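PDB 3TBF: glucosamine--fructose-6-phosphate aminotransferase [isomerizing] from Francisella tularensis subsp. tularensis, which catalyses formation of glucosamine 6-phosphate from fructose 6-phosphate and glutamine, its C-terminal domain probably carrying out the sugar isomerisation. Local coordinates for residues 196-210 against 328-342. Residues are numbered along the deposited sequence; the frame is centred on the assembly and turned at random.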
loop_
_atom_site.group_PDB
_atom_site.type_symbol
_atom_site.label_atom_id
_atom_site.label_comp_id
_atom_site.label_asym_id
_atom_site.label_seq_id
_atom_site.Cartn_x
_atom_site.Cartn_y
_atom_site.Cartn_z
ATOM N N TYR A 196 -13.495 6.149 25.705
ATOM C CA TYR A 196 -12.302 5.988 24.886
ATOM C C TYR A 196 -11.081 6.742 25.443
ATOM O O TYR A 196 -9.965 6.259 25.315
ATOM C CB TYR A 196 -12.597 6.389 23.453
ATOM C CG TYR A 196 -13.745 5.617 22.875
ATOM C CD1 TYR A 196 -13.774 4.228 22.955
ATOM C CD2 TYR A 196 -14.809 6.255 22.278
ATOM C CE1 TYR A 196 -14.808 3.512 22.441
ATOM C CE2 TYR A 196 -15.877 5.528 21.774
ATOM C CZ TYR A 196 -15.852 4.165 21.855
ATOM O OH TYR A 196 -16.883 3.402 21.385
ATOM N N THR A 197 -11.301 7.876 26.110
ATOM C CA THR A 197 -10.223 8.528 26.805
ATOM C C THR A 197 -9.649 7.595 27.893
ATOM O O THR A 197 -8.428 7.508 28.036
ATOM C CB THR A 197 -10.649 9.856 27.432
ATOM O OG1 THR A 197 -11.221 10.698 26.436
ATOM C CG2 THR A 197 -9.451 10.599 27.978
ATOM N N GLU A 198 -10.511 6.901 28.638
ATOM C CA GLU A 198 -10.047 5.951 29.660
ATOM C C GLU A 198 -9.289 4.810 29.042
ATOM O O GLU A 198 -8.344 4.324 29.613
ATOM C CB GLU A 198 -11.185 5.388 30.550
ATOM C CG GLU A 198 -11.780 6.453 31.516
ATOM C CD GLU A 198 -10.736 7.098 32.543
ATOM O OE1 GLU A 198 -10.232 6.350 33.439
ATOM O OE2 GLU A 198 -10.451 8.343 32.484
ATOM N N GLU A 199 -9.707 4.369 27.867
ATOM C CA GLU A 199 -8.979 3.344 27.191
ATOM C C GLU A 199 -7.547 3.802 26.823
ATOM O O GLU A 199 -6.615 3.019 26.905
ATOM C CB GLU A 199 -9.771 2.889 25.953
ATOM C CG GLU A 199 -8.981 2.031 25.003
ATOM C CD GLU A 199 -9.823 1.433 23.829
ATOM O OE1 GLU A 199 -11.041 1.763 23.644
ATOM O OE2 GLU A 199 -9.207 0.635 23.082
ATOM N N LEU A 200 -7.379 5.049 26.397
ATOM C CA LEU A 200 -6.046 5.572 26.100
ATOM C C LEU A 200 -5.233 5.584 27.390
ATOM O O LEU A 200 -4.089 5.177 27.391
ATOM C CB LEU A 200 -6.092 6.980 25.491
ATOM C CG LEU A 200 -6.716 7.125 24.098
ATOM C CD1 LEU A 200 -6.559 8.570 23.493
ATOM C CD2 LEU A 200 -6.219 6.053 23.077
ATOM N N LYS A 201 -5.819 6.016 28.498
ATOM C CA LYS A 201 -5.061 5.994 29.769
ATOM C C LYS A 201 -4.591 4.591 30.224
ATOM O O LYS A 201 -3.578 4.451 30.919
ATOM C CB LYS A 201 -5.842 6.636 30.861
ATOM C CG LYS A 201 -6.036 8.092 30.656
ATOM C CD LYS A 201 -6.779 8.619 31.834
ATOM C CE LYS A 201 -7.188 10.042 31.672
ATOM N NZ LYS A 201 -8.379 10.281 32.552
ATOM N N ASN A 202 -5.305 3.562 29.785
ATOM C CA ASN A 202 -5.027 2.223 30.230
ATOM C C ASN A 202 -3.918 1.623 29.414
ATOM O O ASN A 202 -3.473 0.526 29.730
ATOM C CB ASN A 202 -6.267 1.329 30.126
ATOM C CG ASN A 202 -7.408 1.763 31.085
ATOM O OD1 ASN A 202 -7.200 2.477 32.087
ATOM N ND2 ASN A 202 -8.617 1.328 30.756
ATOM N N ILE A 203 -3.477 2.304 28.364
ATOM C CA ILE A 203 -2.425 1.760 27.543
ATOM C C ILE A 203 -1.122 1.474 28.294
ATOM O O ILE A 203 -0.408 0.514 27.993
ATOM C CB ILE A 203 -2.096 2.659 26.278
ATOM C CG1 ILE A 203 -3.281 2.654 25.303
ATOM C CG2 ILE A 203 -0.901 2.084 25.555
ATOM C CD1 ILE A 203 -3.132 3.531 24.033
ATOM N N ARG A 204 -0.774 2.329 29.230
ATOM C CA ARG A 204 0.480 2.172 29.960
ATOM C C ARG A 204 0.623 0.794 30.614
ATOM O O ARG A 204 1.616 0.106 30.421
ATOM C CB ARG A 204 0.593 3.248 31.017
ATOM C CG ARG A 204 1.816 3.075 31.846
ATOM C CD ARG A 204 2.183 4.303 32.661
ATOM N NE ARG A 204 3.537 4.134 33.212
ATOM C CZ ARG A 204 4.346 5.122 33.583
ATOM N NH1 ARG A 204 3.966 6.385 33.467
ATOM N NH2 ARG A 204 5.534 4.835 34.080
ATOM N N ALA A 205 -0.386 0.383 31.364
ATOM C CA ALA A 205 -0.366 -0.937 31.991
ATOM C C ALA A 205 -0.295 -2.049 30.948
ATOM O O ALA A 205 0.377 -3.055 31.120
ATOM C CB ALA A 205 -1.597 -1.122 32.896
ATOM N N LEU A 206 -1.003 -1.876 29.854
ATOM C CA LEU A 206 -1.067 -2.947 28.860
ATOM C C LEU A 206 0.301 -3.052 28.132
ATOM O O LEU A 206 0.771 -4.145 27.794
ATOM C CB LEU A 206 -2.204 -2.658 27.935
ATOM C CG LEU A 206 -3.576 -2.604 28.622
ATOM C CD1 LEU A 206 -4.620 -2.275 27.562
ATOM C CD2 LEU A 206 -3.939 -3.905 29.356
ATOM N N VAL A 207 0.965 -1.918 27.960
ATOM C CA VAL A 207 2.246 -1.917 27.302
ATOM C C VAL A 207 3.256 -2.597 28.198
ATOM O O VAL A 207 4.077 -3.397 27.764
ATOM C CB VAL A 207 2.664 -0.492 26.916
ATOM C CG1 VAL A 207 4.164 -0.406 26.566
ATOM C CG2 VAL A 207 1.781 0.026 25.727
HETATM N N MSE A 208 3.166 -2.300 29.478
HETATM C CA MSE A 208 4.046 -2.936 30.438
HETATM C C MSE A 208 3.881 -4.457 30.446
HETATM O O MSE A 208 4.880 -5.184 30.439
HETATM C CB MSE A 208 3.806 -2.334 31.803
HETATM C CG MSE A 208 4.708 -2.882 32.853
HETATM SE SE MSE A 208 6.557 -2.256 32.604
HETATM C CE MSE A 208 6.531 -0.289 33.010
ATOM N N GLY A 209 2.635 -4.935 30.418
ATOM C CA GLY A 209 2.333 -6.370 30.248
ATOM C C GLY A 209 2.969 -6.956 29.007
ATOM O O GLY A 209 3.452 -8.108 28.994
ATOM N N ALA A 210 2.939 -6.165 27.937
ATOM C CA ALA A 210 3.442 -6.607 26.641
ATOM C C ALA A 210 4.946 -6.836 26.786
ATOM O O ALA A 210 5.458 -7.818 26.298
ATOM C CB ALA A 210 3.151 -5.555 25.568
ATOM N N LEU A 328 -1.582 -11.997 25.293
ATOM C CA LEU A 328 -1.482 -10.799 26.059
ATOM C C LEU A 328 -2.816 -10.095 26.090
ATOM O O LEU A 328 -3.638 -10.315 25.238
ATOM C CB LEU A 328 -0.402 -9.888 25.437
ATOM C CG LEU A 328 -0.518 -9.333 24.003
ATOM C CD1 LEU A 328 0.285 -8.063 23.874
ATOM C CD2 LEU A 328 0.006 -10.340 23.043
ATOM N N ASP A 329 -3.025 -9.233 27.075
ATOM C CA ASP A 329 -4.186 -8.362 27.100
ATOM C C ASP A 329 -3.858 -7.137 26.289
ATOM O O ASP A 329 -2.947 -6.425 26.625
ATOM C CB ASP A 329 -4.526 -7.952 28.525
ATOM C CG ASP A 329 -5.846 -7.180 28.623
ATOM O OD1 ASP A 329 -6.450 -6.837 27.551
ATOM O OD2 ASP A 329 -6.273 -6.936 29.787
ATOM N N ALA A 330 -4.610 -6.905 25.214
ATOM C CA ALA A 330 -4.379 -5.769 24.297
ATOM C C ALA A 330 -5.459 -4.671 24.320
ATOM O O ALA A 330 -5.248 -3.561 23.796
ATOM C CB ALA A 330 -4.196 -6.277 22.878
ATOM N N GLY A 331 -6.609 -4.952 24.895
ATOM C CA GLY A 331 -7.621 -3.942 25.059
ATOM C C GLY A 331 -8.413 -3.875 23.783
ATOM O O GLY A 331 -8.599 -4.881 23.140
ATOM N N HIS A 332 -8.821 -2.679 23.377
ATOM C CA HIS A 332 -9.747 -2.512 22.262
ATOM C C HIS A 332 -9.143 -1.714 21.081
ATOM O O HIS A 332 -7.945 -1.807 20.807
ATOM C CB HIS A 332 -11.071 -1.937 22.800
ATOM C CG HIS A 332 -11.689 -2.781 23.874
ATOM N ND1 HIS A 332 -11.977 -4.121 23.695
ATOM C CD2 HIS A 332 -12.060 -2.477 25.143
ATOM C CE1 HIS A 332 -12.501 -4.599 24.811
ATOM N NE2 HIS A 332 -12.562 -3.621 25.703
ATOM N N ASP A 333 -9.948 -0.946 20.369
ATOM C CA ASP A 333 -9.480 -0.376 19.098
ATOM C C ASP A 333 -8.364 0.599 19.257
ATOM O O ASP A 333 -7.539 0.769 18.364
ATOM C CB ASP A 333 -10.605 0.359 18.370
ATOM C CG ASP A 333 -11.558 -0.582 17.622
ATOM O OD1 ASP A 333 -11.328 -1.842 17.611
ATOM O OD2 ASP A 333 -12.518 0.003 17.013
ATOM N N PHE A 334 -8.361 1.304 20.367
ATOM C CA PHE A 334 -7.385 2.359 20.501
ATOM C C PHE A 334 -6.099 1.794 21.103
ATOM O O PHE A 334 -4.985 2.121 20.635
ATOM C CB PHE A 334 -7.928 3.533 21.280
ATOM C CG PHE A 334 -8.869 4.386 20.505
ATOM C CD1 PHE A 334 -8.416 5.179 19.494
ATOM C CD2 PHE A 334 -10.196 4.435 20.810
ATOM C CE1 PHE A 334 -9.292 6.017 18.766
ATOM C CE2 PHE A 334 -11.046 5.276 20.126
ATOM C CZ PHE A 334 -10.578 6.070 19.092
ATOM N N SER A 335 -6.238 0.908 22.081
ATOM C CA SER A 335 -5.074 0.397 22.752
ATOM C C SER A 335 -4.378 -0.707 22.008
ATOM O O SER A 335 -3.162 -0.759 21.990
ATOM C CB SER A 335 -5.423 -0.052 24.204
ATOM O OG SER A 335 -6.371 -1.107 24.262
ATOM N N ALA A 336 -5.128 -1.581 21.366
ATOM C CA ALA A 336 -4.549 -2.825 20.867
ATOM C C ALA A 336 -3.525 -2.597 19.795
ATOM O O ALA A 336 -2.500 -3.255 19.787
ATOM C CB ALA A 336 -5.635 -3.844 20.428
ATOM N N PRO A 337 -3.747 -1.637 18.900
ATOM C CA PRO A 337 -2.688 -1.416 17.904
ATOM C C PRO A 337 -1.317 -1.051 18.485
ATOM O O PRO A 337 -0.273 -1.495 17.989
ATOM C CB PRO A 337 -3.235 -0.246 17.076
ATOM C CG PRO A 337 -4.777 -0.475 17.175
ATOM C CD PRO A 337 -4.951 -0.829 18.631
ATOM N N VAL A 338 -1.322 -0.224 19.522
ATOM C CA VAL A 338 -0.110 0.112 20.241
ATOM C C VAL A 338 0.439 -1.119 20.991
ATOM O O VAL A 338 1.607 -1.421 20.882
ATOM C CB VAL A 338 -0.360 1.236 21.271
ATOM C CG1 VAL A 338 0.940 1.547 22.020
ATOM C CG2 VAL A 338 -0.948 2.472 20.611
ATOM N N VAL A 339 -0.405 -1.819 21.743
ATOM C CA VAL A 339 0.072 -2.950 22.544
ATOM C C VAL A 339 0.695 -4.053 21.677
ATOM O O VAL A 339 1.777 -4.564 21.961
ATOM C CB VAL A 339 -1.002 -3.488 23.447
ATOM C CG1 VAL A 339 -0.500 -4.737 24.276
ATOM C CG2 VAL A 339 -1.475 -2.381 24.425
ATOM N N PHE A 340 0.083 -4.337 20.541
ATOM C CA PHE A 340 0.562 -5.440 19.745
ATOM C C PHE A 340 1.844 -5.055 19.045
ATOM O O PHE A 340 2.524 -5.962 18.566
ATOM C CB PHE A 340 -0.472 -5.852 18.743
ATOM C CG PHE A 340 -1.450 -6.810 19.270
ATOM C CD1 PHE A 340 -1.023 -8.051 19.727
ATOM C CD2 PHE A 340 -2.794 -6.523 19.261
ATOM C CE1 PHE A 340 -1.922 -8.973 20.195
ATOM C CE2 PHE A 340 -3.686 -7.428 19.728
ATOM C CZ PHE A 340 -3.259 -8.662 20.213
ATOM N N THR A 341 2.151 -3.748 18.937
ATOM C CA THR A 341 3.413 -3.303 18.355
ATOM C C THR A 341 4.624 -3.744 19.157
ATOM O O THR A 341 5.654 -4.099 18.588
ATOM C CB THR A 341 3.481 -1.759 18.165
ATOM O OG1 THR A 341 2.488 -1.366 17.233
ATOM C CG2 THR A 341 4.757 -1.316 17.534
ATOM N N ILE A 342 4.486 -3.783 20.485
ATOM C CA ILE A 342 5.603 -4.024 21.349
ATOM C C ILE A 342 6.310 -5.381 21.095
ATOM O O ILE A 342 7.519 -5.426 20.991
ATOM C CB ILE A 342 5.179 -3.910 22.804
ATOM C CG1 ILE A 342 4.495 -2.551 23.140
ATOM C CG2 ILE A 342 6.346 -4.133 23.709
ATOM C CD1 ILE A 342 5.143 -1.244 22.674
HETATM O O HOH W 1 -12.065 0.787 21.097
HETATM O O HOH W 2 -0.518 -6.435 27.950
#
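E199 sends its carboxylate onto the backbone N-H groups of F334 and S335, by the N-terminal end of the helix that 335-342 belongs to. With CG anti to the backbone N (chi1 168°) and the rest extended, it lays OE2 against the turn 332-335. Both amides hydrogen-bond to E199 OE2 from the same face of its plane, F334 N (2.9 Å) from well above it and S335 N nearer the plane, on the anti side, its N-H...O angle 160°. A glutamate suits this place because its length spans the gap and its charge is probably steadied by the helix end. E199 OE1 shares a water with D333 N.

Beside this carboxylate, the F334 ring is the large bump: Y196 CB meets its CE2 at 3.8 Å, while L200 CD2 presses on F334 CB at 3.5 Å. W75 and Y79 of helix 63-80 meet the same ring, and A175 of helix 165-184 touches F334 as well.

Helices 203-210 and 335-342 then run in the same sense, their axes 24° apart and 8.7 Å at closest approach. In this double-SIS architecture, the latter follows, after loop 329-334, strand 324-328, outermost in this chain of its parallel sheet; 203-210 lies in the chain between the two five-stranded sheets. Small S335 admits I203, whose CG1 lies 3.6 Å from S335 CB, and S335 OG bonds back to A330 O. L206 wedges between the loop and V339: its CB touches V339 CG2 at 3.6 Å, and its branched end spreads over D329, A330 and G331. Farther along, A210 is slight enough for the broad I342 to close in, CB to CB at 3.8 Å, while V207 CG2 faces V338 CG1 and its CG1 meets the CG1-CD1 arm of I342.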